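Local coordinates for putative drug/sodium antiporter (Escherichia coli, PDB 4Z3N), which probably carries the genotoxin colibactin across the cell membrane as a member of the MATE family of antiporters, at residues A308-L313 / I388-S393; A332-V337 / L449-L454; T409-V414 / T443-L448. All coordinates share one frame; numbering follows the deposited sequence.

Interaction 1. Residues A308-L313 / I388-S393; sequences AIATAL and ISLLAS
The CD2 methyl of Leu391 carries most of this contact, lying against the backbone of the facing helix 3.6 Å from Ala310 CA. The same methyl meets Ala310 CB at 3.8 Å, a shallow seat for the branched tip of the leucine. Leu313 closes over it from one turn further along: its CD2 packs tip to tip with Leu391 CD2 at 4.2 Å and also reaches the Leu391 carbonyl oxygen. From the other flank, Leu390 CD2 makes a looser apolar touch on Ala310 CB. Leu391 has CG anti to its carbonyl carbon (chi1 -68°), which brings CD2 over to Ala310, whereas Leu313 has CG anti to its backbone N (chi1 178°), which stretches its branch across the interface. The two segments run in roughly the same direction, crossing at -31° with 9.8 Å between axes, and their contacts are apolar. Behind the interface, Thr311 OG1 donates to an in-plane lone pair of Ala308 O. The contact joins helices 286-322 and 382-399 in the transmembrane bundle; helix 28-56 packs on the far side of the first, helices 402-413 and 432-453 flank the second, and helix 326-358 lies against Ile309 and Leu391.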
loop_
_atom_site.group_PDB
_atom_site.type_symbol
_atom_site.label_atom_id
_atom_site.label_comp_id
_atom_site.label_asym_id
_atom_site.label_seq_id
_atom_site.Cartn_x
_atom_site.Cartn_y
_atom_site.Cartn_z
ATOM N N ALA A 308 6.505 1.651 -5.602
ATOM C CA ALA A 308 7.866 2.111 -5.331
ATOM C C ALA A 308 8.146 3.511 -5.902
ATOM O O ALA A 308 8.661 4.389 -5.200
ATOM C CB ALA A 308 8.863 1.119 -5.884
ATOM N N ILE A 309 7.832 3.703 -7.180
ATOM C CA ILE A 309 7.944 5.009 -7.830
ATOM C C ILE A 309 7.046 6.090 -7.154
ATOM O O ILE A 309 7.471 7.235 -6.973
ATOM C CB ILE A 309 7.607 4.877 -9.341
ATOM C CG1 ILE A 309 8.539 3.849 -9.984
ATOM C CG2 ILE A 309 7.707 6.226 -10.052
ATOM C CD1 ILE A 309 8.230 3.542 -11.440
ATOM N N ALA A 310 5.833 5.700 -6.763
ATOM C CA ALA A 310 4.917 6.568 -6.035
ATOM C C ALA A 310 5.556 7.141 -4.784
ATOM O O ALA A 310 5.372 8.336 -4.477
ATOM C CB ALA A 310 3.633 5.814 -5.657
ATOM N N THR A 311 6.275 6.294 -4.044
ATOM C CA THR A 311 6.836 6.729 -2.771
ATOM C C THR A 311 7.907 7.771 -3.060
ATOM O O THR A 311 8.043 8.742 -2.309
ATOM C CB THR A 311 7.466 5.557 -1.887
ATOM O OG1 THR A 311 8.607 4.984 -2.537
ATOM C CG2 THR A 311 6.457 4.484 -1.542
ATOM N N ALA A 312 8.637 7.570 -4.163
ATOM C CA ALA A 312 9.741 8.452 -4.558
ATOM C C ALA A 312 9.206 9.803 -4.996
ATOM O O ALA A 312 9.847 10.833 -4.802
ATOM C CB ALA A 312 10.565 7.824 -5.678
ATOM N N LEU A 313 8.011 9.765 -5.578
ATOM C CA LEU A 313 7.382 10.927 -6.168
ATOM C C LEU A 313 6.829 11.851 -5.098
ATOM O O LEU A 313 6.797 13.071 -5.285
ATOM C CB LEU A 313 6.263 10.507 -7.130
ATOM C CG LEU A 313 5.520 11.689 -7.764
ATOM C CD1 LEU A 313 6.425 12.486 -8.734
ATOM C CD2 LEU A 313 4.276 11.213 -8.449
ATOM N N ILE A 388 -1.415 6.075 -14.032
ATOM C CA ILE A 388 -1.708 7.468 -14.343
ATOM C C ILE A 388 -2.516 8.130 -13.226
ATOM O O ILE A 388 -2.134 9.193 -12.722
ATOM C CB ILE A 388 -2.432 7.585 -15.706
ATOM C CG1 ILE A 388 -1.485 7.114 -16.825
ATOM C CG2 ILE A 388 -2.847 9.025 -15.965
ATOM C CD1 ILE A 388 -2.167 6.495 -17.994
ATOM N N SER A 389 -3.605 7.491 -12.805
ATOM C CA SER A 389 -4.413 8.036 -11.717
ATOM C C SER A 389 -3.808 7.779 -10.326
ATOM O O SER A 389 -3.910 8.625 -9.432
ATOM C CB SER A 389 -5.826 7.480 -11.781
ATOM O OG SER A 389 -5.828 6.140 -11.356
ATOM N N LEU A 390 -3.158 6.633 -10.137
ATOM C CA LEU A 390 -2.565 6.358 -8.832
ATOM C C LEU A 390 -1.386 7.309 -8.463
ATOM O O LEU A 390 -1.279 7.743 -7.314
ATOM C CB LEU A 390 -2.130 4.902 -8.757
ATOM C CG LEU A 390 -1.647 4.505 -7.365
ATOM C CD1 LEU A 390 -2.274 3.217 -6.983
ATOM C CD2 LEU A 390 -0.122 4.385 -7.284
ATOM N N LEU A 391 -0.524 7.639 -9.426
ATOM C CA LEU A 391 0.515 8.650 -9.221
ATOM C C LEU A 391 -0.089 10.060 -9.085
ATOM O O LEU A 391 0.404 10.886 -8.303
ATOM C CB LEU A 391 1.545 8.615 -10.362
ATOM C CG LEU A 391 2.435 7.354 -10.421
ATOM C CD1 LEU A 391 3.319 7.306 -11.686
ATOM C CD2 LEU A 391 3.273 7.191 -9.135
ATOM N N ALA A 392 -1.157 10.339 -9.829
ATOM C CA ALA A 392 -1.884 11.591 -9.624
ATOM C C ALA A 392 -2.339 11.732 -8.164
ATOM O O ALA A 392 -2.299 12.834 -7.609
ATOM C CB ALA A 392 -3.079 11.691 -10.573
ATOM N N SER A 393 -2.759 10.624 -7.542
ATOM C CA SER A 393 -3.157 10.634 -6.122
ATOM C C SER A 393 -2.005 10.958 -5.170
ATOM O O SER A 393 -2.172 11.667 -4.183
ATOM C CB SER A 393 -3.759 9.292 -5.714
ATOM O OG SER A 393 -5.095 9.212 -6.156
#

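Interaction 2. Residues A332-V337 / L449-L454; sequences AYWAAV and LAWRLL. With OLC ((2R)-2,3-dihydroxypropyl (9Z)-octadec-9-enoate), chain F.
An aromatic cluster at the C-terminal end of transmembrane helix 432-453 joins it to helix 326-358, with a bound monoolein chain laid along its outer side. At its centre is a CH-pi contact: Leu454 CG sits 3.9 Å from the centroid of the Tyr333 ring, only 11° off the normal. Val337 CG2 lies on the opposite face, so the phenol is held between two aliphatic groups. Tyr333 has CG anti to its backbone N (chi1 165°), which sends the ring across to the other helix, where OH meets Ala450 CB at 3.8 Å and makes a hydrogen bond to Ile388 O. The edge of this phenol, at CE2, stands over the centre of the Trp334 indole. Trp334 in turn touches Trp451 rim to rim, CH2 to CD1 at 3.5 Å, with the two ring planes at 90° and neither ring over the face of the other. Near the plane of the Trp334 indole, NE1 faces Leu454 O at 3.6 Å, a long polar approach at the edge. The lipid spans both tryptophans: C8 lies over the Trp334 face turned from Tyr333, and C12 over one face of Trp451. Helix 382-399 backs the contact through Ile388, Ala392 and Tyr395, while helices 286-322 and 28-56 pack on segment 332-337.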
loop_
_atom_site.group_PDB
_atom_site.type_symbol
_atom_site.label_atom_id
_atom_site.label_comp_id
_atom_site.label_asym_id
_atom_site.label_seq_id
_atom_site.Cartn_x
_atom_site.Cartn_y
_atom_site.Cartn_z
ATOM N N ALA A 332 7.867 16.125 -12.636
ATOM C CA ALA A 332 8.162 14.989 -11.776
ATOM C C ALA A 332 7.060 13.935 -11.890
ATOM O O ALA A 332 7.356 12.734 -12.039
ATOM C CB ALA A 332 8.333 15.431 -10.338
ATOM N N TYR A 333 5.803 14.378 -11.850
ATOM C CA TYR A 333 4.681 13.461 -12.039
ATOM C C TYR A 333 4.745 12.697 -13.373
ATOM O O TYR A 333 4.651 11.468 -13.391
ATOM C CB TYR A 333 3.368 14.208 -11.951
ATOM C CG TYR A 333 2.215 13.411 -12.495
ATOM C CD1 TYR A 333 1.571 12.460 -11.715
ATOM C CD2 TYR A 333 1.776 13.603 -13.799
ATOM C CE1 TYR A 333 0.538 11.720 -12.227
ATOM C CE2 TYR A 333 0.739 12.872 -14.311
ATOM C CZ TYR A 333 0.124 11.929 -13.524
ATOM O OH TYR A 333 -0.913 11.208 -14.054
ATOM N N TRP A 334 4.929 13.410 -14.488
ATOM C CA TRP A 334 5.006 12.752 -15.801
ATOM C C TRP A 334 6.288 11.930 -16.017
ATOM O O TRP A 334 6.268 10.989 -16.813
ATOM C CB TRP A 334 4.854 13.770 -16.933
ATOM C CG TRP A 334 3.492 14.380 -17.005
ATOM C CD1 TRP A 334 3.152 15.641 -16.640
ATOM C CD2 TRP A 334 2.279 13.749 -17.450
ATOM N NE1 TRP A 334 1.804 15.845 -16.826
ATOM C CE2 TRP A 334 1.244 14.705 -17.330
ATOM C CE3 TRP A 334 1.968 12.477 -17.944
ATOM C CZ2 TRP A 334 -0.084 14.431 -17.678
ATOM C CZ3 TRP A 334 0.640 12.203 -18.293
ATOM C CH2 TRP A 334 -0.366 13.181 -18.155
ATOM N N ALA A 335 7.385 12.264 -15.327
ATOM C CA ALA A 335 8.579 11.397 -15.328
ATOM C C ALA A 335 8.254 10.037 -14.676
ATOM O O ALA A 335 8.564 8.952 -15.217
ATOM C CB ALA A 335 9.732 12.068 -14.601
ATOM N N ALA A 336 7.630 10.125 -13.501
ATOM C CA ALA A 336 7.105 8.971 -12.777
ATOM C C ALA A 336 6.116 8.145 -13.617
ATOM O O ALA A 336 6.200 6.914 -13.633
ATOM C CB ALA A 336 6.437 9.426 -11.490
ATOM N N VAL A 337 5.171 8.802 -14.292
ATOM C CA VAL A 337 4.203 8.054 -15.098
ATOM C C VAL A 337 4.952 7.305 -16.215
ATOM O O VAL A 337 4.646 6.147 -16.503
ATOM C CB VAL A 337 3.086 8.964 -15.719
ATOM C CG1 VAL A 337 2.327 8.203 -16.783
ATOM C CG2 VAL A 337 2.124 9.469 -14.656
ATOM N N LEU A 449 -9.014 11.619 -16.283
ATOM C CA LEU A 449 -9.132 12.699 -15.305
ATOM C C LEU A 449 -7.756 13.191 -14.907
ATOM O O LEU A 449 -7.480 14.378 -15.011
ATOM C CB LEU A 449 -9.917 12.263 -14.064
ATOM C CG LEU A 449 -10.280 13.364 -13.044
ATOM C CD1 LEU A 449 -10.905 14.597 -13.696
ATOM C CD2 LEU A 449 -11.221 12.814 -11.973
ATOM N N ALA A 450 -6.889 12.271 -14.486
ATOM C CA ALA A 450 -5.516 12.616 -14.120
ATOM C C ALA A 450 -4.819 13.474 -15.173
ATOM O O ALA A 450 -4.285 14.527 -14.842
ATOM C CB ALA A 450 -4.696 11.338 -13.862
ATOM N N TRP A 451 -4.826 13.010 -16.422
ATOM C CA TRP A 451 -4.257 13.735 -17.562
ATOM C C TRP A 451 -4.770 15.192 -17.700
ATOM O O TRP A 451 -4.003 16.102 -18.036
ATOM C CB TRP A 451 -4.542 12.954 -18.847
ATOM C CG TRP A 451 -4.025 13.580 -20.123
ATOM C CD1 TRP A 451 -2.936 14.389 -20.257
ATOM C CD2 TRP A 451 -4.587 13.447 -21.441
ATOM N NE1 TRP A 451 -2.785 14.775 -21.571
ATOM C CE2 TRP A 451 -3.781 14.210 -22.317
ATOM C CE3 TRP A 451 -5.691 12.757 -21.964
ATOM C CZ2 TRP A 451 -4.043 14.302 -23.686
ATOM C CZ3 TRP A 451 -5.948 12.849 -23.328
ATOM C CH2 TRP A 451 -5.126 13.616 -24.173
ATOM N N ARG A 452 -6.054 15.416 -17.432
ATOM C CA ARG A 452 -6.625 16.759 -17.514
ATOM C C ARG A 452 -6.248 17.648 -16.338
ATOM O O ARG A 452 -6.028 18.845 -16.515
ATOM C CB ARG A 452 -8.146 16.684 -17.627
ATOM C CG ARG A 452 -8.578 15.978 -18.901
ATOM C CD ARG A 452 -10.058 16.149 -19.163
ATOM N NE ARG A 452 -10.453 15.562 -20.441
ATOM C CZ ARG A 452 -11.697 15.572 -20.905
ATOM N NH1 ARG A 452 -12.671 16.134 -20.193
ATOM N NH2 ARG A 452 -11.966 15.017 -22.079
ATOM N N LEU A 453 -6.184 17.068 -15.145
ATOM C CA LEU A 453 -5.897 17.835 -13.950
ATOM C C LEU A 453 -4.406 18.112 -13.752
ATOM O O LEU A 453 -4.049 18.999 -13.001
ATOM C CB LEU A 453 -6.439 17.136 -12.699
ATOM C CG LEU A 453 -7.941 16.994 -12.460
ATOM C CD1 LEU A 453 -8.203 16.172 -11.196
ATOM C CD2 LEU A 453 -8.642 18.333 -12.399
ATOM N N LEU A 454 -3.517 17.368 -14.387
ATOM C CA LEU A 454 -2.129 17.592 -14.025
ATOM C C LEU A 454 -1.480 18.452 -15.085
ATOM O O LEU A 454 -0.952 17.997 -16.089
ATOM C CB LEU A 454 -1.375 16.259 -13.845
ATOM C CG LEU A 454 -1.318 15.637 -12.435
ATOM C CD1 LEU A 454 -0.438 16.466 -11.499
ATOM C CD2 LEU A 454 -2.709 15.392 -11.806
HETATM C C18 OLC F . -7.405 6.197 -22.299
HETATM C C10 OLC F . -0.149 12.321 -22.633
HETATM C C9 OLC F . 1.031 12.970 -22.522
HETATM C C17 OLC F . -6.854 7.357 -21.484
HETATM C C11 OLC F . -0.493 11.163 -21.711
HETATM C C8 OLC F . 1.163 14.102 -21.515
HETATM C C16 OLC F . -5.393 7.597 -21.818
HETATM C C12 OLC F . -1.994 11.088 -21.512
HETATM C C7 OLC F . 2.403 14.944 -21.766
HETATM C C15 OLC F . -4.750 8.637 -20.909
HETATM C C13 OLC F . -2.480 9.649 -21.384
HETATM C C6 OLC F . 2.120 16.369 -21.360
HETATM C C14 OLC F . -3.956 9.623 -21.739
#

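Interaction 3. Residues T409-V414 / T443-L448; sequences TLMRHV and TFVAAL. With OLC ((2R)-2,3-dihydroxypropyl (9Z)-octadec-9-enoate), chain B.
Antiparallel packing of two transmembrane helices, 402-413 and 432-453, brings these segments together at 151°, with their axes 7.8 Å apart. The CA atoms of Arg412 and Thr443 are 5.0 Å from each other, and Ala446, whose side chain is a lone methyl, faces the other helix.

The apolar part lies around Ala446. Its CB meets Arg412 CB at 4.0 Å, the aliphatic root of the arginine serving as a hydrophobic surface. Met411 comes in beside it: CG is anti to the backbone N (chi1 -167°) and rests 4.1 Å from Ala446 CA. The chain then bends at chi2 and chi3, so that SD turns off toward Val445 CG1, at 4.2 Å, and the methyl end leads away.

The mixed polar part is made by Arg412 and Thr443, whose side chains run alongside each other in the same direction. Thr443 OG1 touches the methylene CG of Arg412 at 3.6 Å rather than its guanidinium. The arginine is extended through CG and CD and bends at chi3 (54°), and its NH1 is bonded to Ser389 OG on helix 382-399. This gives the buried cationic group a polar partner and probably helps fix its rotation. Within the first helix, His413 ND1 makes a weak hydrogen bond, 3.5 Å long, back to Thr409 O one turn earlier.

Lipid contacts make up the third group. The tail of a bound monoolein passes Thr443 OG1 at its C13 and approaches Arg412 NE at C16, the latter also lying at the edge of the His413 ring. Apolar chain thus lies beside a guanidinium and an imidazole. At the end of helix 402-413, the glycerol headgroup curls back to the protein, and its O23 donates to His413 O over 2.9 Å.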
loop_
_atom_site.group_PDB
_atom_site.type_symbol
_atom_site.label_atom_id
_atom_site.label_comp_id
_atom_site.label_asym_id
_atom_site.label_seq_id
_atom_site.Cartn_x
_atom_site.Cartn_y
_atom_site.Cartn_z
ATOM N N THR A 409 -9.361 8.078 -6.647
ATOM C CA THR A 409 -9.533 6.709 -6.196
ATOM C C THR A 409 -11.004 6.271 -6.316
ATOM O O THR A 409 -11.300 5.118 -6.626
ATOM C CB THR A 409 -9.042 6.556 -4.765
ATOM O OG1 THR A 409 -7.679 6.988 -4.706
ATOM C CG2 THR A 409 -9.113 5.106 -4.330
ATOM N N LEU A 410 -11.920 7.200 -6.078
ATOM C CA LEU A 410 -13.344 6.918 -6.190
ATOM C C LEU A 410 -13.729 6.722 -7.633
ATOM O O LEU A 410 -14.556 5.877 -7.972
ATOM C CB LEU A 410 -14.165 8.052 -5.592
ATOM C CG LEU A 410 -14.195 8.100 -4.072
ATOM C CD1 LEU A 410 -14.948 9.337 -3.618
ATOM C CD2 LEU A 410 -14.836 6.831 -3.547
ATOM N N MET A 411 -13.124 7.540 -8.477
ATOM C CA MET A 411 -13.353 7.492 -9.905
ATOM C C MET A 411 -12.834 6.184 -10.470
ATOM O O MET A 411 -13.378 5.672 -11.439
ATOM C CB MET A 411 -12.677 8.679 -10.590
ATOM C CG MET A 411 -13.106 8.898 -12.039
ATOM S SD MET A 411 -14.778 9.567 -12.171
ATOM C CE MET A 411 -15.062 9.986 -10.450
ATOM N N ARG A 412 -11.768 5.648 -9.879
ATOM C CA ARG A 412 -11.202 4.385 -10.369
ATOM C C ARG A 412 -11.942 3.138 -9.870
ATOM O O ARG A 412 -12.216 2.241 -10.650
ATOM C CB ARG A 412 -9.707 4.275 -10.018
ATOM C CG ARG A 412 -8.989 3.219 -10.854
ATOM C CD ARG A 412 -7.481 3.101 -10.608
ATOM N NE ARG A 412 -7.118 2.893 -9.205
ATOM C CZ ARG A 412 -6.497 3.799 -8.446
ATOM N NH1 ARG A 412 -6.162 4.973 -8.962
ATOM N NH2 ARG A 412 -6.211 3.530 -7.168
ATOM N N HIS A 413 -12.226 3.061 -8.573
ATOM C CA HIS A 413 -12.842 1.852 -8.008
ATOM C C HIS A 413 -14.367 1.822 -7.809
ATOM O O HIS A 413 -14.907 0.760 -7.550
ATOM C CB HIS A 413 -12.182 1.535 -6.664
ATOM C CG HIS A 413 -10.746 1.130 -6.786
ATOM N ND1 HIS A 413 -9.704 2.017 -6.636
ATOM C CD2 HIS A 413 -10.181 -0.063 -7.089
ATOM C CE1 HIS A 413 -8.557 1.386 -6.820
ATOM N NE2 HIS A 413 -8.820 0.123 -7.097
ATOM N N VAL A 414 -15.066 2.949 -7.923
ATOM C CA VAL A 414 -16.506 2.953 -7.619
ATOM C C VAL A 414 -17.439 3.635 -8.637
ATOM O O VAL A 414 -18.299 2.981 -9.206
ATOM C CB VAL A 414 -16.775 3.598 -6.246
ATOM C CG1 VAL A 414 -18.274 3.698 -6.011
ATOM C CG2 VAL A 414 -16.140 2.791 -5.163
ATOM N N THR A 443 -10.576 2.601 -14.534
ATOM C CA THR A 443 -9.157 2.903 -14.704
ATOM C C THR A 443 -8.931 3.809 -15.899
ATOM O O THR A 443 -7.982 4.597 -15.943
ATOM C CB THR A 443 -8.309 1.590 -14.869
ATOM O OG1 THR A 443 -8.131 0.978 -13.586
ATOM C CG2 THR A 443 -6.927 1.875 -15.472
ATOM N N PHE A 444 -9.787 3.685 -16.898
ATOM C CA PHE A 444 -9.562 4.497 -18.082
ATOM C C PHE A 444 -10.087 5.916 -17.878
ATOM O O PHE A 444 -9.356 6.872 -18.101
ATOM C CB PHE A 444 -10.133 3.792 -19.315
ATOM C CG PHE A 444 -9.341 2.560 -19.683
ATOM C CD1 PHE A 444 -8.048 2.677 -20.195
ATOM C CD2 PHE A 444 -9.847 1.291 -19.445
ATOM C CE1 PHE A 444 -7.294 1.544 -20.500
ATOM C CE2 PHE A 444 -9.098 0.156 -19.747
ATOM C CZ PHE A 444 -7.823 0.287 -20.278
ATOM N N VAL A 445 -11.312 6.044 -17.380
ATOM C CA VAL A 445 -11.884 7.339 -17.041
ATOM C C VAL A 445 -10.964 8.133 -16.083
ATOM O O VAL A 445 -10.639 9.298 -16.326
ATOM C CB VAL A 445 -13.290 7.146 -16.418
ATOM C CG1 VAL A 445 -13.972 8.483 -16.138
ATOM C CG2 VAL A 445 -14.147 6.338 -17.350
ATOM N N ALA A 446 -10.541 7.475 -15.010
ATOM C CA ALA A 446 -9.634 8.053 -14.032
ATOM C C ALA A 446 -8.276 8.462 -14.633
ATOM O O ALA A 446 -7.632 9.399 -14.159
ATOM C CB ALA A 446 -9.432 7.065 -12.878
ATOM N N ALA A 447 -7.834 7.762 -15.674
ATOM C CA ALA A 447 -6.576 8.111 -16.339
ATOM C C ALA A 447 -6.807 9.367 -17.160
ATOM O O ALA A 447 -5.974 10.255 -17.218
ATOM C CB ALA A 447 -6.092 6.980 -17.207
ATOM N N LEU A 448 -7.975 9.436 -17.770
ATOM C CA LEU A 448 -8.416 10.639 -18.434
ATOM C C LEU A 448 -8.479 11.837 -17.482
ATOM O O LEU A 448 -8.067 12.947 -17.845
ATOM C CB LEU A 448 -9.783 10.406 -19.079
ATOM C CG LEU A 448 -9.780 10.285 -20.604
ATOM C CD1 LEU A 448 -11.204 10.063 -21.141
ATOM C CD2 LEU A 448 -9.133 11.513 -21.230
HETATM C C18 OLC B . -4.459 -0.045 -6.343
HETATM C C10 OLC B . -7.174 -3.959 -13.734
HETATM C C9 OLC B . -6.707 -4.906 -12.895
HETATM C C17 OLC B . -4.717 -0.905 -7.564
HETATM C C11 OLC B . -8.047 -2.826 -13.228
HETATM C C8 OLC B . -6.612 -6.346 -13.374
HETATM C C24 OLC B . -14.454 -3.049 -10.050
HETATM C C16 OLC B . -5.995 -0.444 -8.230
HETATM C C12 OLC B . -8.297 -2.913 -11.728
HETATM C C7 OLC B . -5.985 -7.253 -12.331
HETATM C C15 OLC B . -6.227 -1.213 -9.524
HETATM C C13 OLC B . -8.184 -1.521 -11.104
HETATM C C6 OLC B . -6.982 -7.592 -11.239
HETATM C C14 OLC B . -7.706 -1.551 -9.664
HETATM C C5 OLC B . -8.314 -8.000 -11.833
HETATM C C4 OLC B . -9.414 -7.827 -10.795
HETATM C C3 OLC B . -9.326 -6.457 -10.153
HETATM C C2 OLC B . -10.616 -6.078 -9.451
HETATM C C21 OLC B . -12.001 -2.613 -9.960
HETATM C C1 OLC B . -10.772 -4.563 -9.431
HETATM C C22 OLC B . -13.382 -2.017 -9.751
HETATM O O19 OLC B . -9.801 -3.819 -9.406
HETATM O O25 OLC B . -15.466 -2.972 -9.066
HETATM O O23 OLC B . -13.518 -1.588 -8.410
HETATM O O20 OLC B . -12.037 -3.983 -9.598
#

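All three contacts are buried among the helices of one transmembrane bundle, but their chemistry differs with distance from the chain centre. Interaction 1 is nearest to it, at about 11 Å, and its protein-protein contacts are aliphatic, with a lipid also touching Leu390. In interactions 2 and 3, whose centres lie about 20 and 18 Å from that of the chain, lipid rests against aromatic and polar side chains respectively. Interactions 2 and 3 use adjoining parts of helix 432-453 without otherwise touching. Segment 388-393 is the hub: Tyr333 OH of interaction 2 and Arg412 NH1 of interaction 3 each find a partner on the helix that supplies Leu391 to interaction 1.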